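Local coordinates for protein bile salt hydrolase/transferase (Clostridium perfringens, PDB 2BJF) that hydrolyses the amide bond of glycine- and taurine-conjugated bile salts to release free bile acids, and can also join bile acids to amines as an acyltransferase, at residues A[192-197]-A[239-244]; A[184-189]-A[232-237]; A[44-49]-A[129-134]. One frame throughout, in Å; residues are numbered along the deposited sequence. Where two conformers were deposited one is given.

Contact 1: A[192-197]-A[239-244]; sequences LRYNQV and MIKNDK
Tyr-194 meets Lys-241 and Asn-242 where the loop 192-197, lying between helix 179-186 and strand 199-202, passes the C-terminal part of helix 225-243 in this Ntn-hydrolase fold. The backbones remain well apart, with the CA atoms of Tyr-194 and Asn-242 9.4 Å from each other, so side chains and a water bridge the interval. Tyr-194 has the most surface buried here, and its side chain crosses that of Lys-241 at about a right angle. Lys-241 comes to the ring edge, near its plane: CD is 4.1 Å from Tyr-194 CE2, with NZ close behind at 4.2 Å from the same carbon. With CG anti to its carbonyl carbon (chi1 -82°) and the chain extended beyond, Lys-241 carries its ammonium past that edge. There NZ forms a salt bridge with Asp-237, whose carboxylate also hydrogen-bonds the Tyr-194 hydroxyl, and reaches Lys-201 O of the third subunit. The acid thus holds both groups at one end, and probably favours the charged form of Lys-241.

Asn-242 approaches the same ring obliquely, its ND2 4.3 Å from Tyr-194 CD2, without hydrogen bonding to it. This amide nitrogen has stronger partners, among them Gly-264 O of the second subunit, and Phe-200 of the third subunit packs on both Tyr-194 and Lys-241. These partners place the contact at junctions of the homotetramer, where loop and helix meet two other chains. The remaining polar link is made through water: Asn-242 ND2 donates to a water molecule at 3.0 Å, and that water, lying in the plane of the Tyr-194 ring at its edge, donates in turn to Asn-195 OD1, also 3.0 Å away.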
ATOM      1  N   LEU A 192      10.970  -5.474  -3.843  1.00 10.11           N
ATOM      2  CA  LEU A 192      11.458  -4.089  -3.854  1.00 10.30           C
ATOM      3  C   LEU A 192      12.749  -3.945  -4.658  1.00 10.41           C
ATOM      4  O   LEU A 192      13.577  -4.857  -4.683  1.00 10.39           O
ATOM      5  CB  LEU A 192      11.675  -3.569  -2.428  1.00 10.29           C
ATOM      6  CG  LEU A 192      10.474  -3.357  -1.500  1.00 10.53           C
ATOM      7  CD1 LEU A 192      10.966  -2.949  -0.117  1.00 11.31           C
ATOM      8  CD2 LEU A 192       9.494  -2.321  -2.051  1.00 11.26           C
ATOM      9  N   ARG A 193      12.910  -2.795  -5.311  1.00 10.56           N
ATOM     10  CA  ARG A 193      14.103  -2.505  -6.109  1.00 10.78           C
ATOM     11  C   ARG A 193      14.579  -1.073  -5.882  1.00 11.13           C
ATOM     12  O   ARG A 193      13.778  -0.136  -5.897  1.00 11.14           O
ATOM     13  CB  ARG A 193      13.831  -2.734  -7.600  1.00 10.82           C
ATOM     14  CG  ARG A 193      13.754  -4.201  -8.007  1.00 10.67           C
ATOM     15  CD  ARG A 193      13.441  -4.359  -9.488  1.00 10.58           C
ATOM     16  NE  ARG A 193      12.035  -4.096  -9.793  1.00 10.08           N
ATOM     17  CZ  ARG A 193      11.487  -4.222 -11.000  1.00 10.31           C
ATOM     18  NH1 ARG A 193      12.220  -4.607 -12.038  1.00 10.36           N
ATOM     19  NH2 ARG A 193      10.197  -3.961 -11.171  1.00 10.49           N
ATOM     20  N   TYR A 194      15.882  -0.909  -5.671  1.00 11.37           N
ATOM     21  CA  TYR A 194      16.462   0.421  -5.472  1.00 11.76           C
ATOM     22  C   TYR A 194      16.709   1.107  -6.809  1.00 12.01           C
ATOM     23  O   TYR A 194      16.714   2.337  -6.897  1.00 12.22           O
ATOM     24  CB  TYR A 194      17.765   0.343  -4.671  1.00 11.79           C
ATOM     25  CG  TYR A 194      17.674  -0.494  -3.415  1.00 11.71           C
ATOM     26  CD1 TYR A 194      16.659  -0.276  -2.480  1.00 11.79           C
ATOM     27  CD2 TYR A 194      18.603  -1.501  -3.159  1.00 11.89           C
ATOM     28  CE1 TYR A 194      16.569  -1.045  -1.326  1.00 11.72           C
ATOM     29  CE2 TYR A 194      18.523  -2.278  -2.006  1.00 11.93           C
ATOM     30  CZ  TYR A 194      17.504  -2.040  -1.095  1.00 11.79           C
ATOM     31  OH  TYR A 194      17.416  -2.796   0.049  1.00 11.98           O
ATOM     32  N   ASN A 195      16.914   0.297  -7.845  1.00 12.11           N
ATOM     33  CA  ASN A 195      17.164   0.797  -9.190  1.00 12.45           C
ATOM     34  C   ASN A 195      15.882   1.245  -9.874  1.00 12.21           C
ATOM     35  O   ASN A 195      14.862   0.556  -9.815  1.00 12.31           O
ATOM     36  CB  ASN A 195      17.867  -0.268 -10.036  1.00 12.71           C
ATOM     37  CG  ASN A 195      19.261  -0.592  -9.528  1.00 13.82           C
ATOM     38  OD1 ASN A 195      19.891   0.213  -8.840  1.00 15.46           O
ATOM     39  ND2 ASN A 195      19.753  -1.779  -9.870  1.00 15.29           N
ATOM     40  N   GLN A 196      15.949   2.405 -10.520  1.00 12.06           N
ATOM     41  CA  GLN A 196      14.813   2.975 -11.241  1.00 11.92           C
ATOM     42  C   GLN A 196      14.252   2.008 -12.283  1.00 11.97           C
ATOM     43  O   GLN A 196      15.007   1.372 -13.024  1.00 11.96           O
ATOM     44  CB  GLN A 196      15.225   4.294 -11.909  1.00 11.90           C
ATOM     45  CG  GLN A 196      14.137   4.982 -12.740  1.00 11.87           C
ATOM     46  CD  GLN A 196      13.046   5.633 -11.899  1.00 11.71           C
ATOM     47  OE1 GLN A 196      12.898   5.350 -10.710  1.00 12.05           O
ATOM     48  NE2 GLN A 196      12.272   6.511 -12.527  1.00 11.99           N
ATOM     49  N   VAL A 197      12.925   1.889 -12.308  1.00 12.02           N
ATOM     50  CA  VAL A 197      12.225   1.181 -13.376  1.00 12.15           C
ATOM     51  C   VAL A 197      11.639   2.251 -14.306  1.00 12.35           C
ATOM     52  O   VAL A 197      10.626   2.872 -13.978  1.00 12.24           O
ATOM     53  CB  VAL A 197      11.117   0.240 -12.831  1.00 12.07           C
ATOM     54  CG1 VAL A 197      10.475  -0.552 -13.966  1.00 12.03           C
ATOM     55  CG2 VAL A 197      11.687  -0.713 -11.787  1.00 12.05           C
ATOM     56  N   MET A 239      22.082   1.476   1.254  1.00 11.94           N
ATOM     57  CA  MET A 239      23.277   2.286   1.453  1.00 12.36           C
ATOM     58  C   MET A 239      24.538   1.428   1.522  1.00 12.34           C
ATOM     59  O   MET A 239      25.571   1.800   0.972  1.00 12.39           O
ATOM     60  CB  MET A 239      23.154   3.160   2.699  1.00 12.36           C
ATOM     61  CG  MET A 239      24.185   4.280   2.744  1.00 12.74           C
ATOM     62  SD  MET A 239      24.064   5.282   4.228  1.00 13.27           S
ATOM     63  CE  MET A 239      22.552   6.185   3.913  1.00 12.81           C
ATOM     64  N   ILE A 240      24.446   0.280   2.190  1.00 12.50           N
ATOM     65  CA  ILE A 240      25.585  -0.632   2.306  1.00 12.75           C
ATOM     66  C   ILE A 240      25.924  -1.254   0.949  1.00 13.01           C
ATOM     67  O   ILE A 240      27.095  -1.354   0.581  1.00 13.07           O
ATOM     68  CB  ILE A 240      25.345  -1.721   3.382  1.00 12.75           C
ATOM     69  CG1 ILE A 240      25.182  -1.073   4.762  1.00 12.89           C
ATOM     70  CG2 ILE A 240      26.489  -2.739   3.397  1.00 12.71           C
ATOM     71  CD1 ILE A 240      24.591  -1.986   5.822  1.00 12.94           C
ATOM     72  N   LYS A 241      24.893  -1.645   0.202  1.00 13.37           N
ATOM     73  CA  LYS A 241      25.071  -2.233  -1.125  1.00 13.79           C
ATOM     74  C   LYS A 241      25.707  -1.273  -2.127  1.00 14.03           C
ATOM     75  O   LYS A 241      26.654  -1.639  -2.828  1.00 14.09           O
ATOM     76  CB  LYS A 241      23.733  -2.724  -1.675  1.00 13.87           C
ATOM     77  CG  LYS A 241      23.324  -4.083  -1.170  1.00 14.62           C
ATOM     78  CD  LYS A 241      21.940  -4.430  -1.665  1.00 15.38           C
ATOM     79  CE  LYS A 241      21.602  -5.867  -1.352  1.00 15.53           C
ATOM     80  NZ  LYS A 241      20.152  -6.111  -1.510  1.00 15.33           N
ATOM     81  N   ASN A 242      25.190  -0.050  -2.182  1.00 14.24           N
ATOM     82  CA  ASN A 242      25.566   0.898  -3.228  1.00 14.70           C
ATOM     83  C   ASN A 242      26.584   1.965  -2.827  1.00 15.05           C
ATOM     84  O   ASN A 242      27.248   2.540  -3.692  1.00 15.10           O
ATOM     85  CB  ASN A 242      24.314   1.559  -3.814  1.00 14.61           C
ATOM     86  CG  ASN A 242      23.417   0.572  -4.538  1.00 14.67           C
ATOM     87  OD1 ASN A 242      23.889  -0.267  -5.309  1.00 15.09           O
ATOM     88  ND2 ASN A 242      22.115   0.669  -4.297  1.00 13.96           N
ATOM     89  N   ASP A 243      26.709   2.224  -1.526  1.00 15.64           N
ATOM     90  CA  ASP A 243      27.523   3.343  -1.043  1.00 16.22           C
ATOM     91  C   ASP A 243      28.281   3.039   0.253  1.00 16.59           C
ATOM     92  O   ASP A 243      28.406   3.905   1.126  1.00 16.69           O
ATOM     93  CB  ASP A 243      26.646   4.590  -0.874  1.00 16.34           C
ATOM     94  CG  ASP A 243      26.133   5.127  -2.197  1.00 16.65           C
ATOM     95  OD1 ASP A 243      26.918   5.771  -2.926  1.00 16.92           O
ATOM     96  OD2 ASP A 243      24.942   4.907  -2.508  1.00 17.30           O
ATOM     97  N   LYS A 244      28.793   1.814   0.366  1.00 16.95           N
ATOM     98  CA  LYS A 244      29.569   1.381   1.533  1.00 17.53           C
ATOM     99  C   LYS A 244      30.731   2.335   1.831  1.00 17.51           C
ATOM    100  O   LYS A 244      30.982   2.676   2.988  1.00 17.47           O
ATOM    101  CB  LYS A 244      30.099  -0.041   1.323  1.00 17.52           C
ATOM    102  CG  LYS A 244      30.634  -0.712   2.581  1.00 18.13           C
ATOM    103  CD  LYS A 244      31.306  -2.037   2.259  1.00 18.28           C
ATOM    104  CE  LYS A 244      31.907  -2.667   3.506  1.00 19.65           C
ATOM    105  NZ  LYS A 244      32.738  -3.863   3.188  1.00 20.53           N
TER
HETATM  106  O   HOH W   1      20.682  -1.165  -6.249  1.00 19.20           O

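Contact 2: A[184-189]-A[232-237]; sequences ANLNQY and VAFLRD
Leu-186 and Ala-233 are the nearest backbone pair, their CA atoms 8.3 Å apart, where the end of helix 179-186 tightens into 3-10 turns against a regular portion of helix 225-243. The tightening is visible in the spacing of the bonds: Tyr-189 N reaches Leu-186 O, three residues back, at 3.0 Å, whereas Asp-237 N bonds four residues back to Ala-233 O.

Three apolar side-chain pairs join the two segments. One branch of Leu-186 does the touching on its side: CD2 sits 3.7 Å from the methyl CB of Ala-233 and 4.0 Å from Phe-234 CE2. The Leu-186 and Phe-234 side chains slide past each other in opposite directions, and one methyl, CD2, touches both the alanine and the ring.

Phe-234 buries the most surface, and its far end turns toward Tyr-189. There CZ is 3.8 Å from Tyr-189 CB and 3.7 Å from Tyr-189 O, the carbonyl standing oblique to the ring. Of the Tyr-189 side chain, CB does the touching; with CG beside its own backbone N (chi1 -59°), its phenol leads away from Phe-234. The Tyr-189 side chain also packs on Ile-230 of helix 225-243. Phe-200 of the third subunit stacks edge-to-face with Phe-234, while Leu-207 of that chain packs on Leu-186.

No hydrogen bond crosses between the two segments, so their hold on each other rests mainly on the fit of methyl, methylene and ring carbons, with one backbone carbonyl oxygen against the ring, in a hydrophobic layer that continues into the subunit interface.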
ATOM      1  N   ALA A 184      10.254 -12.104   9.580  1.00 10.28           N
ATOM      2  CA  ALA A 184       9.377 -12.801   8.639  1.00 10.17           C
ATOM      3  C   ALA A 184       8.624 -11.820   7.735  1.00 10.08           C
ATOM      4  O   ALA A 184       8.377 -12.117   6.563  1.00 10.23           O
ATOM      5  CB  ALA A 184       8.403 -13.711   9.379  1.00 10.05           C
ATOM      6  N   ASN A 185       8.273 -10.656   8.280  1.00 10.01           N
ATOM      7  CA  ASN A 185       7.575  -9.616   7.517  1.00  9.92           C
ATOM      8  C   ASN A 185       8.428  -9.042   6.383  1.00  9.92           C
ATOM      9  O   ASN A 185       7.894  -8.619   5.357  1.00  9.87           O
ATOM     10  CB  ASN A 185       7.077  -8.497   8.444  1.00  9.98           C
ATOM     11  CG  ASN A 185       6.021  -7.609   7.787  1.00  9.81           C
ATOM     12  OD1 ASN A 185       5.153  -8.085   7.050  1.00  9.83           O
ATOM     13  ND2 ASN A 185       6.082  -6.313   8.071  1.00  9.45           N
ATOM     14  N   LEU A 186       9.747  -9.041   6.568  1.00  9.89           N
ATOM     15  CA  LEU A 186      10.678  -8.582   5.529  1.00 10.06           C
ATOM     16  C   LEU A 186      10.523  -9.367   4.228  1.00 10.13           C
ATOM     17  O   LEU A 186      10.676  -8.811   3.141  1.00 10.21           O
ATOM     18  CB  LEU A 186      12.127  -8.675   6.009  1.00 10.10           C
ATOM     19  CG  LEU A 186      12.601  -7.742   7.123  1.00 10.49           C
ATOM     20  CD1 LEU A 186      13.942  -8.221   7.644  1.00 11.07           C
ATOM     21  CD2 LEU A 186      12.697  -6.304   6.642  1.00 10.81           C
ATOM     22  N   ASN A 187      10.208 -10.656   4.355  1.00 10.36           N
ATOM     23  CA  ASN A 187      10.014 -11.549   3.207  1.00 10.60           C
ATOM     24  C   ASN A 187       8.905 -11.125   2.239  1.00 10.59           C
ATOM     25  O   ASN A 187       8.908 -11.521   1.071  1.00 10.64           O
ATOM     26  CB  ASN A 187       9.754 -12.977   3.687  1.00 10.68           C
ATOM     27  CG  ASN A 187      10.962 -13.603   4.361  1.00 11.39           C
ATOM     28  OD1 ASN A 187      12.108 -13.289   4.033  1.00 11.68           O
ATOM     29  ND2 ASN A 187      10.709 -14.504   5.302  1.00 12.44           N
ATOM     30  N   GLN A 188       7.956 -10.328   2.728  0.50 10.49           N
ATOM     31  CA  GLN A 188       6.863  -9.833   1.889  0.50 10.40           C
ATOM     32  C   GLN A 188       7.327  -8.770   0.896  0.50 10.41           C
ATOM     33  O   GLN A 188       6.618  -8.459  -0.065  0.50 10.32           O
ATOM     34  CB  GLN A 188       5.718  -9.284   2.746  0.50 10.48           C
ATOM     35  CG  GLN A 188       4.890 -10.352   3.451  0.50 10.47           C
ATOM     36  CD  GLN A 188       4.290 -11.375   2.495  0.50 10.47           C
ATOM     37  OE1 GLN A 188       4.613 -12.563   2.558  0.50 10.71           O
ATOM     38  NE2 GLN A 188       3.420 -10.914   1.601  0.50  9.90           N
ATOM     39  N   TYR A 189       8.521  -8.229   1.127  1.00 10.40           N
ATOM     40  CA  TYR A 189       9.047  -7.127   0.318  1.00 10.36           C
ATOM     41  C   TYR A 189      10.254  -7.497  -0.552  1.00 10.26           C
ATOM     42  O   TYR A 189      11.025  -6.623  -0.958  1.00 10.34           O
ATOM     43  CB  TYR A 189       9.363  -5.933   1.229  1.00 10.72           C
ATOM     44  CG  TYR A 189       8.145  -5.445   1.978  1.00 10.81           C
ATOM     45  CD1 TYR A 189       7.273  -4.522   1.400  1.00 11.16           C
ATOM     46  CD2 TYR A 189       7.844  -5.930   3.250  1.00 10.96           C
ATOM     47  CE1 TYR A 189       6.142  -4.084   2.077  1.00 11.46           C
ATOM     48  CE2 TYR A 189       6.716  -5.498   3.936  1.00 11.29           C
ATOM     49  CZ  TYR A 189       5.872  -4.575   3.344  1.00 11.53           C
ATOM     50  OH  TYR A 189       4.754  -4.147   4.022  1.00 12.23           O
ATOM     51  N   VAL A 232      13.498   1.257   7.510  1.00  9.80           N
ATOM     52  CA  VAL A 232      14.881   1.359   7.988  1.00 10.04           C
ATOM     53  C   VAL A 232      15.736   0.168   7.527  1.00  9.93           C
ATOM     54  O   VAL A 232      16.907   0.336   7.188  1.00 10.06           O
ATOM     55  CB  VAL A 232      14.964   1.615   9.529  1.00 10.06           C
ATOM     56  CG1 VAL A 232      14.467   0.423  10.337  1.00 10.30           C
ATOM     57  CG2 VAL A 232      16.373   2.008   9.943  1.00 10.97           C
ATOM     58  N   ALA A 233      15.138  -1.022   7.483  1.00 10.04           N
ATOM     59  CA  ALA A 233      15.852  -2.221   7.038  1.00 10.02           C
ATOM     60  C   ALA A 233      16.338  -2.090   5.594  1.00 10.07           C
ATOM     61  O   ALA A 233      17.494  -2.399   5.293  1.00 10.04           O
ATOM     62  CB  ALA A 233      14.978  -3.454   7.198  1.00 10.03           C
ATOM     63  N   PHE A 234      15.460  -1.619   4.712  1.00 10.28           N
ATOM     64  CA  PHE A 234      15.798  -1.492   3.297  1.00 10.36           C
ATOM     65  C   PHE A 234      16.646  -0.260   2.968  1.00 10.51           C
ATOM     66  O   PHE A 234      17.514  -0.329   2.100  1.00 10.40           O
ATOM     67  CB  PHE A 234      14.541  -1.573   2.422  1.00 10.39           C
ATOM     68  CG  PHE A 234      14.013  -2.971   2.263  1.00 10.46           C
ATOM     69  CD1 PHE A 234      14.531  -3.818   1.285  1.00 10.87           C
ATOM     70  CD2 PHE A 234      13.013  -3.451   3.102  1.00 10.69           C
ATOM     71  CE1 PHE A 234      14.051  -5.125   1.137  1.00 11.33           C
ATOM     72  CE2 PHE A 234      12.524  -4.755   2.965  1.00 11.01           C
ATOM     73  CZ  PHE A 234      13.047  -5.593   1.980  1.00 11.35           C
ATOM     74  N   LEU A 235      16.408   0.854   3.664  1.00 10.80           N
ATOM     75  CA  LEU A 235      17.247   2.047   3.498  1.00 11.07           C
ATOM     76  C   LEU A 235      18.692   1.764   3.904  1.00 11.00           C
ATOM     77  O   LEU A 235      19.629   2.211   3.240  1.00 11.08           O
ATOM     78  CB  LEU A 235      16.704   3.235   4.302  1.00 11.25           C
ATOM     79  CG  LEU A 235      15.379   3.876   3.884  1.00 12.14           C
ATOM     80  CD1 LEU A 235      15.053   4.994   4.845  1.00 13.11           C
ATOM     81  CD2 LEU A 235      15.408   4.399   2.458  1.00 13.45           C
ATOM     82  N   ARG A 236      18.858   1.019   4.996  1.00 11.08           N
ATOM     83  CA  ARG A 236      20.177   0.600   5.466  1.00 11.19           C
ATOM     84  C   ARG A 236      20.843  -0.328   4.452  1.00 11.20           C
ATOM     85  O   ARG A 236      22.000  -0.122   4.081  1.00 11.20           O
ATOM     86  CB  ARG A 236      20.061  -0.091   6.827  1.00 11.16           C
ATOM     87  CG  ARG A 236      21.377  -0.584   7.406  1.00 11.65           C
ATOM     88  CD  ARG A 236      21.142  -1.460   8.624  1.00 11.76           C
ATOM     89  NE  ARG A 236      22.402  -1.867   9.240  1.00 11.98           N
ATOM     90  CZ  ARG A 236      23.067  -2.979   8.942  1.00 12.97           C
ATOM     91  NH1 ARG A 236      22.594  -3.825   8.032  1.00 13.00           N
ATOM     92  NH2 ARG A 236      24.209  -3.251   9.559  1.00 13.49           N
ATOM     93  N   ASP A 237      20.102  -1.342   4.005  1.00 11.16           N
ATOM     94  CA  ASP A 237      20.607  -2.307   3.031  1.00 11.30           C
ATOM     95  C   ASP A 237      21.081  -1.629   1.747  1.00 11.27           C
ATOM     96  O   ASP A 237      22.153  -1.952   1.229  1.00 11.19           O
ATOM     97  CB  ASP A 237      19.536  -3.354   2.708  1.00 11.44           C
ATOM     98  CG  ASP A 237      20.004  -4.369   1.681  1.00 11.96           C
ATOM     99  OD1 ASP A 237      20.932  -5.149   1.984  1.00 13.22           O
ATOM    100  OD2 ASP A 237      19.440  -4.385   0.569  1.00 12.25           O
TER

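Contact 3: A[44-49]-A[129-134]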
ATOM      1  N   ASN A  44      14.499  -0.035  47.287  1.00 20.11           N
ATOM      2  CA  ASN A  44      14.652  -1.484  47.457  1.00 20.11           C
ATOM      3  C   ASN A  44      16.047  -1.938  47.908  1.00 20.13           C
ATOM      4  O   ASN A  44      16.307  -3.140  48.016  1.00 20.17           O
ATOM      5  CB  ASN A  44      14.214  -2.233  46.186  1.00 20.10           C
ATOM      6  CG  ASN A  44      14.954  -1.767  44.937  1.00 20.07           C
ATOM      7  OD1 ASN A  44      16.153  -1.490  44.971  1.00 19.71           O
ATOM      8  ND2 ASN A  44      14.236  -1.697  43.822  1.00 20.03           N
ATOM      9  N   LYS A  45      16.929  -0.970  48.160  1.00 20.12           N
ATOM     10  CA  LYS A  45      18.292  -1.209  48.673  1.00 20.17           C
ATOM     11  C   LYS A  45      19.219  -1.997  47.734  1.00 20.03           C
ATOM     12  O   LYS A  45      20.342  -2.344  48.117  1.00 20.06           O
ATOM     13  CB  LYS A  45      18.265  -1.828  50.079  1.00 20.20           C
ATOM     14  CG  LYS A  45      17.800  -0.868  51.163  1.00 20.48           C
ATOM     15  CD  LYS A  45      17.944  -1.480  52.548  1.00 20.53           C
ATOM     16  CE  LYS A  45      17.471  -0.522  53.634  1.00 21.37           C
ATOM     17  NZ  LYS A  45      18.337   0.689  53.752  1.00 21.70           N
ATOM     18  N   LYS A  46      18.758  -2.266  46.513  1.00 19.83           N
ATOM     19  CA  LYS A  46      19.564  -2.984  45.523  1.00 19.69           C
ATOM     20  C   LYS A  46      20.725  -2.123  45.037  1.00 19.53           C
ATOM     21  O   LYS A  46      20.575  -0.915  44.843  1.00 19.56           O
ATOM     22  CB  LYS A  46      18.706  -3.437  44.338  1.00 19.75           C
ATOM     23  CG  LYS A  46      17.676  -4.501  44.687  1.00 19.91           C
ATOM     24  CD  LYS A  46      16.814  -4.853  43.486  1.00 20.49           C
ATOM     25  CE  LYS A  46      15.670  -5.783  43.869  1.00 20.83           C
ATOM     26  NZ  LYS A  46      16.141  -7.133  44.289  1.00 21.22           N
ATOM     27  N   GLU A  47      21.880  -2.754  44.847  1.00 19.31           N
ATOM     28  CA  GLU A  47      23.105  -2.037  44.505  1.00 19.18           C
ATOM     29  C   GLU A  47      23.757  -2.545  43.223  1.00 18.70           C
ATOM     30  O   GLU A  47      23.667  -3.731  42.892  1.00 18.79           O
ATOM     31  CB  GLU A  47      24.108  -2.103  45.661  1.00 19.19           C
ATOM     32  CG  GLU A  47      23.671  -1.354  46.918  1.00 19.77           C
ATOM     33  CD  GLU A  47      24.694  -1.411  48.041  1.00 19.79           C
ATOM     34  OE1 GLU A  47      25.807  -1.942  47.830  1.00 20.97           O
ATOM     35  OE2 GLU A  47      24.381  -0.918  49.146  1.00 20.96           O
ATOM     36  N   LEU A  48      24.408  -1.632  42.509  1.00 18.13           N
ATOM     37  CA  LEU A  48      25.207  -1.969  41.336  1.00 17.50           C
ATOM     38  C   LEU A  48      26.485  -1.137  41.336  1.00 17.08           C
ATOM     39  O   LEU A  48      26.436   0.092  41.409  1.00 17.03           O
ATOM     40  CB  LEU A  48      24.409  -1.743  40.042  1.00 17.59           C
ATOM     41  CG  LEU A  48      25.102  -2.030  38.702  1.00 17.65           C
ATOM     42  CD1 LEU A  48      24.136  -2.667  37.714  1.00 18.01           C
ATOM     43  CD2 LEU A  48      25.731  -0.772  38.109  1.00 18.02           C
ATOM     44  N   THR A  49      27.625  -1.817  41.263  1.00 16.49           N
ATOM     45  CA  THR A  49      28.916  -1.146  41.158  1.00 15.91           C
ATOM     46  C   THR A  49      29.483  -1.381  39.764  1.00 15.36           C
ATOM     47  O   THR A  49      29.677  -2.525  39.348  1.00 15.37           O
ATOM     48  CB  THR A  49      29.909  -1.625  42.244  1.00 16.02           C
ATOM     49  OG1 THR A  49      29.328  -1.445  43.542  1.00 16.24           O
ATOM     50  CG2 THR A  49      31.211  -0.837  42.171  1.00 15.95           C
ATOM     51  N   VAL A 129      12.681  -8.851  35.787  1.00 15.02           N
ATOM     52  CA  VAL A 129      11.637  -8.786  36.810  1.00 15.59           C
ATOM     53  C   VAL A 129      11.039  -7.378  36.944  1.00 15.98           C
ATOM     54  O   VAL A 129      11.761  -6.381  36.912  1.00 15.87           O
ATOM     55  CB  VAL A 129      12.156  -9.330  38.184  1.00 15.62           C
ATOM     56  CG1 VAL A 129      13.415  -8.595  38.643  1.00 16.00           C
ATOM     57  CG2 VAL A 129      11.072  -9.274  39.247  1.00 15.63           C
ATOM     58  N   ASP A 130       9.717  -7.315  37.091  1.00 16.53           N
ATOM     59  CA  ASP A 130       8.992  -6.046  37.174  1.00 17.14           C
ATOM     60  C   ASP A 130       9.034  -5.449  38.587  1.00 17.36           C
ATOM     61  O   ASP A 130       8.001  -5.300  39.247  1.00 17.50           O
ATOM     62  CB  ASP A 130       7.543  -6.228  36.693  1.00 17.31           C
ATOM     63  CG  ASP A 130       6.864  -4.912  36.327  1.00 17.90           C
ATOM     64  OD1 ASP A 130       7.520  -3.847  36.361  1.00 18.36           O
ATOM     65  OD2 ASP A 130       5.660  -4.947  35.996  1.00 18.89           O
ATOM     66  N   ILE A 131      10.241  -5.117  39.041  1.00 17.56           N
ATOM     67  CA  ILE A 131      10.441  -4.423  40.313  1.00 17.83           C
ATOM     68  C   ILE A 131      10.411  -2.916  40.059  1.00 17.91           C
ATOM     69  O   ILE A 131      11.158  -2.421  39.213  1.00 17.90           O
ATOM     70  CB  ILE A 131      11.793  -4.823  40.987  1.00 17.87           C
ATOM     71  CG1 ILE A 131      11.864  -6.336  41.258  1.00 18.27           C
ATOM     72  CG2 ILE A 131      12.043  -4.013  42.269  1.00 17.99           C
ATOM     73  CD1 ILE A 131      10.778  -6.895  42.178  1.00 18.59           C
ATOM     74  N   PRO A 132       9.534  -2.183  40.774  1.00 18.04           N
ATOM     75  CA  PRO A 132       9.476  -0.728  40.613  1.00 18.18           C
ATOM     76  C   PRO A 132      10.770  -0.036  41.044  1.00 18.37           C
ATOM     77  O   PRO A 132      11.400  -0.449  42.022  1.00 18.33           O
ATOM     78  CB  PRO A 132       8.318  -0.314  41.531  1.00 18.22           C
ATOM     79  CG  PRO A 132       8.175  -1.429  42.504  1.00 18.13           C
ATOM     80  CD  PRO A 132       8.543  -2.668  41.753  1.00 18.08           C
ATOM     81  N   ILE A 133      11.158   0.999  40.301  1.00 18.60           N
ATOM     82  CA  ILE A 133      12.337   1.808  40.624  1.00 18.94           C
ATOM     83  C   ILE A 133      12.124   2.569  41.937  1.00 19.33           C
ATOM     84  O   ILE A 133      13.065   2.790  42.702  1.00 19.28           O
ATOM     85  CB  ILE A 133      12.701   2.778  39.456  1.00 18.90           C
ATOM     86  CG1 ILE A 133      14.082   3.412  39.672  1.00 18.80           C
ATOM     87  CG2 ILE A 133      11.600   3.832  39.241  1.00 18.75           C
ATOM     88  CD1 ILE A 133      14.662   4.096  38.441  1.00 18.86           C
ATOM     89  N   SER A 134      10.869   2.949  42.179  1.00 19.88           N
ATOM     90  CA  SER A 134      10.443   3.641  43.389  1.00 20.55           C
ATOM     91  C   SER A 134       8.933   3.469  43.518  1.00 20.82           C
ATOM     92  O   SER A 134       8.236   3.335  42.505  1.00 20.87           O
ATOM     93  CB  SER A 134      10.804   5.128  43.313  1.00 20.52           C
ATOM     94  OG  SER A 134      10.603   5.768  44.560  1.00 21.15           O
TER
HETATM   95  O   HOH W   2      11.202  -1.053  44.683  1.00 35.18           O
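Asn-44 faces Ile-131 and Pro-132 from an Asx turn in the connection between the paired strands 38-40 and 47-49, a small antiparallel ribbon of this Ntn-hydrolase, while 129-134 belongs to the loop that follows strand 126-129. The loop bends through an inverse gamma turn centred on Asp-130 before presenting Ile-131.

Van der Waals contact comes first. The gamma methyl CG2 of Ile-131, anti to its backbone N, touches Asn-44 ND2 at 3.5 Å as the two side chains cross obliquely. Lys-46 adds a looser contact, its CE 4.3 Å from the same methyl. That methyl thus meets an amide nitrogen and an aliphatic carbon of the lysine chain.

Polar linkage across the contact is indirect. Asn-44 ND2 is 3.6 Å from Pro-132 O, with no direct hydrogen bond. A water bridges them, accepting from ND2 at 3.2 Å and donating to Pro-132 O at 2.7 Å. The amide nitrogen is also hydrogen-bonded to Tyr-103 OH. A neighbouring tie runs from Ile-133 O to Asn-41 ND2 and Ser-43 OG, joining the loop to the same ribbon connection. The CB of Ile-133 points away from 44-49, and this residue touches the bound deoxycholate, so the contact backs onto the wall of the bile acid pocket.

Within 44-49, the Asx turn fixes which end of the amide faces the loop. Asn-44 CG sits between its backbone N and carbonyl carbon (chi1 56°), and OD1 accepts from Lys-46 N at 3.1 Å, with an N-H...O angle of 158° and the donor tilted 18° from the carbonyl plane.

How the contacts relate
Contacts 1 and 2 use successive parts of helix 225-243, and their segments alternate along the chain; contact 3 lies on the opposite side of the chain's centre, its nearest atoms about 27 Å from contact 2. Contact 2 is buried; its side-chain contacts are apolar and no hydrogen bond crosses it. Contacts 1 and 3 are surface contacts, each completed by a bridging water that accepts a hydrogen bond from an asparagine ND2. The first two also touch directly: Leu-192 CD1 packs 3.8 Å from Phe-234 CD2. Both face the third subunit, whereas no other protein chain of the assembly touches contact 3, which instead borders the deoxycholate pocket.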